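Local coordinates for protein amidase, hydantoinase/carbamoylase family (Burkholderia ambifaria, PDB 5TP4) that probably hydrolyses N-carbamoyl-L-amino acids, releasing the free amino acid, as a zinc-dependent amidase of the peptidase M20 family, at residues B[219-224]-B[292-297]; B[223-228]-B[328-333]; B[259-264]-B[304-309]. One frame throughout, in Å; residues are numbered along the deposited sequence. Where two conformers were deposited one is given.

Overall arrangement
All three contacts lie away from the zinc ligands, in the part of the chain whose strand and helix order matches the ferredoxin-like lid domain of M20 enzymes. Contacts 1 and 2 share strand 212-229, with W223 and L224 in both, and join it to different antiparallel neighbours. Contact 1, to 288-297, is buried and regular, with a polar network on one face. Contact 2, to 324-337, is at the surface, broken by a bulge and covered by an aromatic pair. Contact 3 packs helix 246-262 and the residues after it against helix 300-321 without any hydrogen bond between the segments; R222 of contact 1 reaches D304 of contact 3.

Contact 1 (B[219-224]-B[292-297]); sequences QAIRWL and TVDLRH. With EDO (1,2-ethanediol), chain T.
R296 and Q219 meet near one end of an antiparallel strand pair, and the arginine can be followed from root to tip. Its CB lies 3.8 Å from A220 O, the carbonyl that also receives a C-H...O contact from R296 CA. The chain bends at chi2 (-121°), which sets CD 3.2 Å from Q219 OE1. Beyond it, R296 NE donates to D294 OD1 at 2.8 Å, while NH2 donates to D294 OD2. This is a side-on salt bridge within one strand: each nitrogen takes the syn lone pair of a different oxygen, and both oxygens lie in the guanidinium plane. I221 CD1 packs over one face toward the rim, 3.6 Å from R296 NH1. That nitrogen also donates to Q219 OE1 at 3.1 Å, nearly straight at 166°, although the amide plane is turned 67° from the guanidinium, and forms a salt bridge with a bound MES, probably from the crystallisation liquor. Bonds at two edges thus fix the group's rotation. D294 OD2 has a second donor, W223 NE1 at 2.8 Å, which arrives from above the carboxylate plane while the oxygen stays near the indole plane.

Backbone bonds join the hydrogen-bonded pairs A220-H297, R222-L295 and L224-V293. On the face of these residues, L224 CB meets V293 CB at 4.0 Å, and L224 CD1 reaches L295 CD1. Helix 300-321 covers that face: V303 touches A220 and R222, and R222 forms salt bridges with D300 and D304. The W223-D294-R296 face instead meets R282 and G236 of the second subunit, where Q219 NE2 is hydrogen-bonded to G236 O of that subunit. Strand 269-277 flanks segment 292-297, and strand 324-337 flanks segment 219-224, placing the pair in the middle of the four-stranded lid sheet.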
loop_
_atom_site.group_PDB
_atom_site.type_symbol
_atom_site.label_atom_id
_atom_site.label_comp_id
_atom_site.label_asym_id
_atom_site.label_seq_id
_atom_site.Cartn_x
_atom_site.Cartn_y
_atom_site.Cartn_z
ATOM N N GLN B 219 -3.073 -22.836 -15.711
ATOM C CA GLN B 219 -3.013 -23.088 -14.278
ATOM C C GLN B 219 -4.391 -23.028 -13.635
ATOM O O GLN B 219 -5.302 -22.367 -14.128
ATOM C CB GLN B 219 -2.149 -22.022 -13.605
ATOM C CG GLN B 219 -0.697 -22.094 -13.992
ATOM C CD GLN B 219 -0.025 -20.755 -13.875
ATOM O OE1 GLN B 219 -0.607 -19.721 -14.206
ATOM N NE2 GLN B 219 1.223 -20.771 -13.410
ATOM N N ALA B 220 -4.502 -23.666 -12.461
ATOM C CA ALA B 220 -5.551 -23.306 -11.505
ATOM C C ALA B 220 -5.116 -22.054 -10.747
ATOM O O ALA B 220 -3.950 -21.928 -10.357
ATOM C CB ALA B 220 -5.814 -24.443 -10.522
ATOM N N ILE B 221 -6.046 -21.107 -10.575
ATOM C CA ILE B 221 -5.751 -19.790 -10.015
ATOM C C ILE B 221 -6.750 -19.505 -8.900
ATOM O O ILE B 221 -7.956 -19.725 -9.071
ATOM C CB ILE B 221 -5.850 -18.674 -11.072
ATOM C CG1 ILE B 221 -5.063 -19.018 -12.339
ATOM C CG2 ILE B 221 -5.366 -17.322 -10.478
ATOM C CD1 ILE B 221 -5.299 -18.015 -13.457
ATOM N N ARG B 222 -6.261 -18.959 -7.788
ATOM C CA ARG B 222 -7.110 -18.374 -6.760
ATOM C C ARG B 222 -6.640 -16.954 -6.488
ATOM O O ARG B 222 -5.437 -16.697 -6.394
ATOM C CB ARG B 222 -7.070 -19.175 -5.445
ATOM C CG ARG B 222 -7.344 -20.652 -5.668
ATOM C CD ARG B 222 -8.809 -20.890 -5.978
ATOM N NE ARG B 222 -9.104 -22.327 -6.060
ATOM C CZ ARG B 222 -9.118 -23.044 -7.186
ATOM N NH1 ARG B 222 -8.866 -22.468 -8.357
ATOM N NH2 ARG B 222 -9.389 -24.347 -7.143
ATOM N N TRP B 223 -7.595 -16.046 -6.347
ATOM C CA TRP B 223 -7.338 -14.690 -5.880
ATOM C C TRP B 223 -7.984 -14.534 -4.518
ATOM O O TRP B 223 -9.164 -14.854 -4.354
ATOM C CB TRP B 223 -7.926 -13.661 -6.835
ATOM C CG TRP B 223 -7.050 -13.317 -7.987
ATOM C CD1 TRP B 223 -5.868 -13.902 -8.337
ATOM C CD2 TRP B 223 -7.276 -12.260 -8.923
ATOM N NE1 TRP B 223 -5.339 -13.267 -9.453
ATOM C CE2 TRP B 223 -6.190 -12.260 -9.829
ATOM C CE3 TRP B 223 -8.301 -11.326 -9.095
ATOM C CZ2 TRP B 223 -6.098 -11.348 -10.879
ATOM C CZ3 TRP B 223 -8.202 -10.414 -10.140
ATOM C CH2 TRP B 223 -7.115 -10.440 -11.022
ATOM N N LEU B 224 -7.206 -14.061 -3.553
ATOM C CA LEU B 224 -7.657 -13.917 -2.179
ATOM C C LEU B 224 -7.501 -12.464 -1.757
ATOM O O LEU B 224 -6.607 -11.752 -2.225
ATOM C CB LEU B 224 -6.844 -14.823 -1.236
ATOM C CG LEU B 224 -6.659 -16.288 -1.670
ATOM C CD1 LEU B 224 -5.877 -17.046 -0.603
ATOM C CD2 LEU B 224 -7.975 -16.927 -1.863
ATOM N N THR B 292 -3.452 -8.607 -1.147
ATOM C CA THR B 292 -4.045 -9.609 -2.025
ATOM C C THR B 292 -3.071 -10.762 -2.203
ATOM O O THR B 292 -1.852 -10.604 -2.069
ATOM C CB THR B 292 -4.417 -9.045 -3.408
ATOM O OG1 THR B 292 -3.236 -8.581 -4.088
ATOM C CG2 THR B 292 -5.418 -7.911 -3.265
ATOM N N VAL B 293 -3.615 -11.941 -2.490
ATOM C CA VAL B 293 -2.799 -13.108 -2.797
ATOM C C VAL B 293 -3.269 -13.676 -4.123
ATOM O O VAL B 293 -4.467 -13.901 -4.314
ATOM C CB VAL B 293 -2.885 -14.196 -1.704
ATOM C CG1 VAL B 293 -2.026 -15.343 -2.097
ATOM C CG2 VAL B 293 -2.384 -13.654 -0.361
ATOM N N ASP B 294 -2.324 -13.903 -5.033
ATOM C CA ASP B 294 -2.544 -14.662 -6.259
ATOM C C ASP B 294 -1.851 -16.007 -6.069
ATOM O O ASP B 294 -0.632 -16.051 -5.870
ATOM C CB ASP B 294 -1.983 -13.877 -7.450
ATOM C CG ASP B 294 -2.059 -14.625 -8.788
ATOM O OD1 ASP B 294 -1.426 -15.685 -8.922
ATOM O OD2 ASP B 294 -2.691 -14.080 -9.726
ATOM N N LEU B 295 -2.626 -17.094 -6.096
ATOM C CA LEU B 295 -2.123 -18.459 -5.913
ATOM C C LEU B 295 -2.284 -19.248 -7.200
ATOM O O LEU B 295 -3.342 -19.192 -7.823
ATOM C CB LEU B 295 -2.908 -19.218 -4.839
ATOM C CG LEU B 295 -2.777 -18.876 -3.371
ATOM C CD1 LEU B 295 -3.650 -19.882 -2.600
ATOM C CD2 LEU B 295 -1.321 -18.978 -2.948
ATOM N N ARG B 296 -1.263 -20.013 -7.578
ATOM C CA ARG B 296 -1.337 -20.827 -8.789
ATOM C C ARG B 296 -0.818 -22.225 -8.527
ATOM O O ARG B 296 0.074 -22.432 -7.702
ATOM C CB ARG B 296 -0.526 -20.245 -9.927
ATOM C CG ARG B 296 -0.669 -18.769 -10.034
ATOM C CD ARG B 296 -1.193 -18.371 -11.355
ATOM N NE ARG B 296 -1.645 -16.984 -11.372
ATOM C CZ ARG B 296 -1.986 -16.339 -12.477
ATOM N NH1 ARG B 296 -1.892 -16.964 -13.666
ATOM N NH2 ARG B 296 -2.431 -15.093 -12.392
ATOM N N HIS B 297 -1.365 -23.180 -9.276
ATOM C CA HIS B 297 -0.792 -24.518 -9.326
ATOM C C HIS B 297 -1.239 -25.135 -10.644
ATOM O O HIS B 297 -2.054 -24.564 -11.370
ATOM C CB HIS B 297 -1.218 -25.377 -8.119
ATOM C CG HIS B 297 -0.287 -26.523 -7.830
ATOM N ND1 HIS B 297 -0.267 -27.673 -8.592
ATOM C CD2 HIS B 297 0.631 -26.704 -6.848
ATOM C CE1 HIS B 297 0.630 -28.512 -8.098
ATOM N NE2 HIS B 297 1.204 -27.942 -7.050
HETATM C C1 EDO T . -6.383 -21.114 -16.950
HETATM O O1 EDO T . -6.227 -22.526 -16.722
HETATM C C2 EDO T . -7.165 -20.494 -15.795
HETATM O O2 EDO T . -8.495 -21.039 -15.743
#

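Contact 2 (B[223-228]-B[328-333]); sequences WLDVRV and DTCWRS. With EDO (1,2-ethanediol), chain T.
W331 turns the edge of its six-membered ring toward one face of the W223 indole, in an edge-to-face pair. The planes stand 59° apart, and W331 CE3 is 4.1 Å from W223 CG, displaced toward the rim of that ring system. The backbone pairing also brings the roots together, W223 CB to W331 CB at 3.8 Å; W331 CG, anti to its backbone N (chi1 -170°), starts the ring on its way to W223. C330 adds a second contact from the same strand: its SG packs 3.8 Å from W223 CB and also borders the D225 carboxylate.

That two successive residues both face W223 is the mark of a classic beta bulge, and the bonds confirm it. W223 O accepts from C330 N at 2.9 Å and, weakly, from W331 N, while W223 N donates almost straight to W331 O. The register therefore shifts by one residue between W223 and L224. Past the bulge the antiparallel pairing becomes regular: D225 and D328 form a hydrogen-bonded pair, with D225 N only 2.7 Å from D328 O. In this lid, whose strand and helix order is that of a ferredoxin-like fold, the pairing joins strand 324-337 to its neighbour 212-229.

On the other face of the sheet, L224 and T329 lie side by side, pointing the same way. L224 CD2 approaches T329 OG1 to 3.1 Å, a tight contact of a methyl with a hydroxyl oxygen, and helix 300-321 adds E307 beside both residues. T329 CG2 in turn sits over the centre of the R332 guanidinium, on its own strand. D225 OD2 and D328 OD2 stay 5.9 Å apart, like charges that would repel mildly; D225 OD1 forms a salt bridge with R282 of the second subunit.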
loop_
_atom_site.group_PDB
_atom_site.type_symbol
_atom_site.label_atom_id
_atom_site.label_comp_id
_atom_site.label_asym_id
_atom_site.label_seq_id
_atom_site.Cartn_x
_atom_site.Cartn_y
_atom_site.Cartn_z
ATOM N N TRP B 223 -7.595 -16.046 -6.347
ATOM C CA TRP B 223 -7.338 -14.690 -5.880
ATOM C C TRP B 223 -7.984 -14.534 -4.518
ATOM O O TRP B 223 -9.164 -14.854 -4.354
ATOM C CB TRP B 223 -7.926 -13.661 -6.835
ATOM C CG TRP B 223 -7.050 -13.317 -7.987
ATOM C CD1 TRP B 223 -5.868 -13.902 -8.337
ATOM C CD2 TRP B 223 -7.276 -12.260 -8.923
ATOM N NE1 TRP B 223 -5.339 -13.267 -9.453
ATOM C CE2 TRP B 223 -6.190 -12.260 -9.829
ATOM C CE3 TRP B 223 -8.301 -11.326 -9.095
ATOM C CZ2 TRP B 223 -6.098 -11.348 -10.879
ATOM C CZ3 TRP B 223 -8.202 -10.414 -10.140
ATOM C CH2 TRP B 223 -7.115 -10.440 -11.022
ATOM N N LEU B 224 -7.206 -14.061 -3.553
ATOM C CA LEU B 224 -7.657 -13.917 -2.179
ATOM C C LEU B 224 -7.501 -12.464 -1.757
ATOM O O LEU B 224 -6.607 -11.752 -2.225
ATOM C CB LEU B 224 -6.844 -14.823 -1.236
ATOM C CG LEU B 224 -6.659 -16.288 -1.670
ATOM C CD1 LEU B 224 -5.877 -17.046 -0.603
ATOM C CD2 LEU B 224 -7.975 -16.927 -1.863
ATOM N N ASP B 225 -8.396 -12.033 -0.885
ATOM C CA ASP B 225 -8.267 -10.775 -0.166
ATOM C C ASP B 225 -7.993 -11.112 1.284
ATOM O O ASP B 225 -8.741 -11.892 1.889
ATOM C CB ASP B 225 -9.548 -9.939 -0.237
ATOM C CG ASP B 225 -9.872 -9.484 -1.627
ATOM O OD1 ASP B 225 -8.947 -9.183 -2.392
ATOM O OD2 ASP B 225 -11.071 -9.410 -1.945
ATOM N N VAL B 226 -6.957 -10.504 1.851
ATOM C CA VAL B 226 -6.604 -10.715 3.243
ATOM C C VAL B 226 -6.707 -9.382 3.969
ATOM O O VAL B 226 -6.211 -8.360 3.477
ATOM C CB VAL B 226 -5.189 -11.300 3.393
ATOM C CG1 VAL B 226 -4.921 -11.592 4.844
ATOM C CG2 VAL B 226 -5.029 -12.572 2.558
ATOM N N ARG B 227 -7.310 -9.403 5.155
ATOM C CA ARG B 227 -7.356 -8.222 5.997
ATOM C C ARG B 227 -6.917 -8.600 7.404
ATOM O O ARG B 227 -7.462 -9.530 8.004
ATOM C CB ARG B 227 -8.750 -7.609 5.998
ATOM C CG ARG B 227 -8.817 -6.289 6.734
ATOM C CD ARG B 227 -10.105 -5.592 6.335
ATOM N NE ARG B 227 -10.174 -4.215 6.825
ATOM C CZ ARG B 227 -11.231 -3.433 6.641
ATOM N NH1 ARG B 227 -12.290 -3.908 5.990
ATOM N NH2 ARG B 227 -11.235 -2.187 7.104
ATOM N N VAL B 228 -5.936 -7.877 7.931
ATOM C CA VAL B 228 -5.412 -8.126 9.270
ATOM C C VAL B 228 -5.773 -6.932 10.142
ATOM O O VAL B 228 -5.527 -5.783 9.760
ATOM C CB VAL B 228 -3.888 -8.342 9.246
ATOM C CG1 VAL B 228 -3.390 -8.735 10.622
ATOM C CG2 VAL B 228 -3.528 -9.415 8.212
ATOM N N ASP B 328 -10.687 -13.953 2.265
ATOM C CA ASP B 328 -11.816 -14.158 1.370
ATOM C C ASP B 328 -11.292 -14.492 -0.014
ATOM O O ASP B 328 -10.366 -13.845 -0.506
ATOM C CB ASP B 328 -12.712 -12.909 1.305
ATOM C CG ASP B 328 -13.434 -12.630 2.616
ATOM O OD1 ASP B 328 -14.001 -13.566 3.221
ATOM O OD2 ASP B 328 -13.431 -11.461 3.040
ATOM N N THR B 329 -11.884 -15.497 -0.642
ATOM C CA THR B 329 -11.528 -15.851 -2.013
ATOM C C THR B 329 -12.471 -15.099 -2.937
ATOM O O THR B 329 -13.678 -15.362 -2.935
ATOM C CB THR B 329 -11.646 -17.356 -2.235
ATOM O OG1 THR B 329 -10.784 -18.033 -1.322
ATOM C CG2 THR B 329 -11.222 -17.720 -3.684
ATOM N N CYS B 330 -11.930 -14.174 -3.734
ATOM C CA CYS B 330 -12.764 -13.343 -4.590
ATOM C C CYS B 330 -12.755 -13.745 -6.062
ATOM O O CYS B 330 -13.577 -13.226 -6.823
ATOM C CB CYS B 330 -12.346 -11.884 -4.478
ATOM S SG CYS B 330 -10.682 -11.643 -5.064
ATOM N N TRP B 331 -11.866 -14.641 -6.485
ATOM C CA TRP B 331 -11.888 -15.174 -7.839
ATOM C C TRP B 331 -11.272 -16.562 -7.851
ATOM O O TRP B 331 -10.237 -16.780 -7.224
ATOM C CB TRP B 331 -11.103 -14.271 -8.800
ATOM C CG TRP B 331 -11.297 -14.667 -10.245
ATOM C CD1 TRP B 331 -12.469 -14.677 -10.933
ATOM C CD2 TRP B 331 -10.290 -15.114 -11.156
ATOM N NE1 TRP B 331 -12.257 -15.110 -12.225
ATOM C CE2 TRP B 331 -10.926 -15.375 -12.388
ATOM C CE3 TRP B 331 -8.909 -15.316 -11.053
ATOM C CZ2 TRP B 331 -10.233 -15.826 -13.510
ATOM C CZ3 TRP B 331 -8.221 -15.763 -12.163
ATOM C CH2 TRP B 331 -8.887 -16.013 -13.384
ATOM N N ARG B 332 -11.883 -17.476 -8.598
ATOM C CA ARG B 332 -11.333 -18.808 -8.835
ATOM C C ARG B 332 -11.391 -19.097 -10.327
ATOM O O ARG B 332 -12.348 -18.714 -11.000
ATOM C CB ARG B 332 -12.122 -19.908 -8.098
ATOM C CG ARG B 332 -12.317 -19.694 -6.598
ATOM C CD ARG B 332 -13.254 -20.766 -6.023
ATOM N NE ARG B 332 -13.380 -20.610 -4.576
ATOM C CZ ARG B 332 -14.213 -19.761 -3.985
ATOM N NH1 ARG B 332 -15.017 -19.005 -4.723
ATOM N NH2 ARG B 332 -14.250 -19.673 -2.655
ATOM N N SER B 333 -10.374 -19.787 -10.832
ATOM C CA SER B 333 -10.371 -20.269 -12.207
ATOM C C SER B 333 -9.760 -21.662 -12.209
ATOM O O SER B 333 -8.739 -21.892 -11.550
ATOM C CB SER B 333 -9.562 -19.350 -13.130
ATOM O OG SER B 333 -10.045 -19.495 -14.454
HETATM C C1 EDO T . -6.383 -21.114 -16.950
HETATM O O1 EDO T . -6.227 -22.526 -16.722
HETATM C C2 EDO T . -7.165 -20.494 -15.795
HETATM O O2 EDO T . -8.495 -21.039 -15.743
HETATM O O HOH W 1 -10.770 -9.915 3.751
#

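Contact 3 (B[259-264]-B[304-309]); sequences RIVAGH and DAMERA
The two helices of the ferredoxin-like lid meet here, where the last part of helix 246-262 and the residues after it pack against helix 300-321. In the chain order strand, helix, two strands, helix, strand, these are the two helical members; H264, which follows the first helix, and M306 form one half of the interface. M306 runs its side chain across the H264 imidazole, the two chains sliding past each other in opposite directions. M306 CG stands 3.5 Å from the ring centroid and just 9° off the ring normal, a CH-pi contact over the centre of the face. The sulfur follows: M306 SD is 4.5 Å from the same centroid and 22° off the normal, still over the face. M306 CG lies beside the backbone N and anti to the carbonyl carbon (chi1 -61°), which is what sets this methylene over the ring.

One helical turn away, I260 and A309 form the second half of the interface. I260 CD1 lies 3.9 Å from A309 CB and 3.5 Å from A309 O, while I260 CG2 reaches the same methyl and also approaches M306 O. The small alanine thus takes up both branches of the isoleucine. No hydrogen bond crosses between the segments, so shape and dispersion carry the contact.

M306 is held from the sheet side as well, where L295 and H297 of strand 288-297 touch it. H264 is placed by its own chain, with H264 N bonded to V261 O, and Q302 also packs on its side chain. A305 borders the ring obliquely, its CB 4.5 Å from H264 CE1.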
loop_
_atom_site.group_PDB
_atom_site.type_symbol
_atom_site.label_atom_id
_atom_site.label_comp_id
_atom_site.label_asym_id
_atom_site.label_seq_id
_atom_site.Cartn_x
_atom_site.Cartn_y
_atom_site.Cartn_z
ATOM N N ARG B 259 6.907 -19.894 2.502
ATOM C CA ARG B 259 7.259 -21.256 2.898
ATOM C C ARG B 259 6.271 -22.273 2.328
ATOM O O ARG B 259 6.673 -23.343 1.865
ATOM C CB ARG B 259 7.322 -21.370 4.424
ATOM C CG ARG B 259 7.385 -22.821 4.910
ATOM C CD ARG B 259 7.123 -22.970 6.407
ATOM N NE ARG B 259 5.798 -22.478 6.785
ATOM C CZ ARG B 259 4.676 -23.177 6.652
ATOM N NH1 ARG B 259 4.718 -24.403 6.147
ATOM N NH2 ARG B 259 3.512 -22.654 7.023
ATOM N N ILE B 260 4.976 -21.966 2.372
ATOM C CA ILE B 260 3.970 -22.869 1.807
ATOM C C ILE B 260 4.231 -23.110 0.323
ATOM O O ILE B 260 4.194 -24.253 -0.147
ATOM C CB ILE B 260 2.554 -22.315 2.070
ATOM C CG1 ILE B 260 2.243 -22.428 3.567
ATOM C CG2 ILE B 260 1.502 -23.039 1.228
ATOM C CD1 ILE B 260 1.101 -21.557 4.022
ATOM N N VAL B 261 4.521 -22.055 -0.440
ATOM C CA VAL B 261 4.739 -22.272 -1.867
ATOM C C VAL B 261 6.025 -23.065 -2.096
ATOM O O VAL B 261 6.069 -23.938 -2.970
ATOM C CB VAL B 261 4.704 -20.942 -2.651
ATOM C CG1 VAL B 261 5.801 -19.986 -2.238
ATOM C CG2 VAL B 261 4.796 -21.214 -4.147
ATOM N N ALA B 262 7.062 -22.816 -1.298
ATOM C CA ALA B 262 8.291 -23.599 -1.403
ATOM C C ALA B 262 8.018 -25.090 -1.222
ATOM O O ALA B 262 8.657 -25.927 -1.868
ATOM C CB ALA B 262 9.309 -23.102 -0.371
ATOM N N GLY B 263 7.057 -25.442 -0.367
ATOM C CA GLY B 263 6.669 -26.830 -0.189
ATOM C C GLY B 263 5.924 -27.422 -1.369
ATOM O O GLY B 263 5.778 -28.645 -1.432
ATOM N N HIS B 264 5.451 -26.589 -2.301
ATOM C CA HIS B 264 4.742 -27.060 -3.483
ATOM C C HIS B 264 5.525 -26.847 -4.758
ATOM O O HIS B 264 4.939 -26.827 -5.844
ATOM C CB HIS B 264 3.383 -26.372 -3.598
ATOM C CG HIS B 264 2.405 -26.827 -2.568
ATOM N ND1 HIS B 264 1.503 -27.843 -2.806
ATOM C CD2 HIS B 264 2.191 -26.416 -1.299
ATOM C CE1 HIS B 264 0.773 -28.038 -1.721
ATOM N NE2 HIS B 264 1.173 -27.191 -0.791
ATOM N N ASP B 304 -5.968 -25.509 -3.974
ATOM C CA ASP B 304 -6.850 -25.446 -2.811
ATOM C C ASP B 304 -6.100 -25.841 -1.540
ATOM O O ASP B 304 -6.310 -25.254 -0.467
ATOM C CB ASP B 304 -8.067 -26.354 -3.032
ATOM C CG ASP B 304 -9.039 -25.794 -4.057
ATOM O OD1 ASP B 304 -8.933 -24.593 -4.377
ATOM O OD2 ASP B 304 -9.920 -26.553 -4.533
ATOM N N ALA B 305 -5.198 -26.816 -1.645
ATOM C CA ALA B 305 -4.410 -27.209 -0.484
ATOM C C ALA B 305 -3.505 -26.074 -0.033
ATOM O O ALA B 305 -3.361 -25.838 1.172
ATOM C CB ALA B 305 -3.582 -28.454 -0.801
ATOM N N MET B 306 -2.895 -25.362 -0.985
ATOM C CA MET B 306 -2.109 -24.182 -0.641
ATOM C C MET B 306 -2.973 -23.149 0.082
ATOM O O MET B 306 -2.543 -22.563 1.083
ATOM C CB MET B 306 -1.475 -23.593 -1.911
ATOM C CG MET B 306 -0.532 -24.548 -2.600
ATOM S SD MET B 306 -0.045 -23.891 -4.243
ATOM C CE MET B 306 0.753 -22.389 -3.713
ATOM N N GLU B 307 -4.206 -22.927 -0.402
ATOM C CA GLU B 307 -5.103 -21.976 0.247
ATOM C C GLU B 307 -5.388 -22.384 1.685
ATOM O O GLU B 307 -5.346 -21.557 2.605
ATOM C CB GLU B 307 -6.424 -21.870 -0.521
ATOM C CG GLU B 307 -7.360 -20.909 0.174
ATOM C CD GLU B 307 -8.674 -20.737 -0.523
ATOM O OE1 GLU B 307 -8.691 -20.757 -1.768
ATOM O OE2 GLU B 307 -9.677 -20.559 0.199
ATOM N N ARG B 308 -5.747 -23.653 1.894
ATOM C CA ARG B 308 -6.067 -24.086 3.247
ATOM C C ARG B 308 -4.844 -24.013 4.159
ATOM O O ARG B 308 -4.974 -23.678 5.342
ATOM C CB ARG B 308 -6.653 -25.495 3.228
ATOM C CG ARG B 308 -8.028 -25.554 2.585
ATOM C CD ARG B 308 -8.741 -26.910 2.817
ATOM N NE ARG B 308 -7.880 -28.075 2.548
ATOM C CZ ARG B 308 -7.690 -28.599 1.348
ATOM N NH1 ARG B 308 -8.297 -28.071 0.305
ATOM N NH2 ARG B 308 -6.885 -29.644 1.177
ATOM N N ALA B 309 -3.652 -24.348 3.636
ATOM C CA ALA B 309 -2.415 -24.153 4.401
ATOM C C ALA B 309 -2.216 -22.694 4.785
ATOM O O ALA B 309 -1.790 -22.386 5.908
ATOM C CB ALA B 309 -1.206 -24.643 3.594
#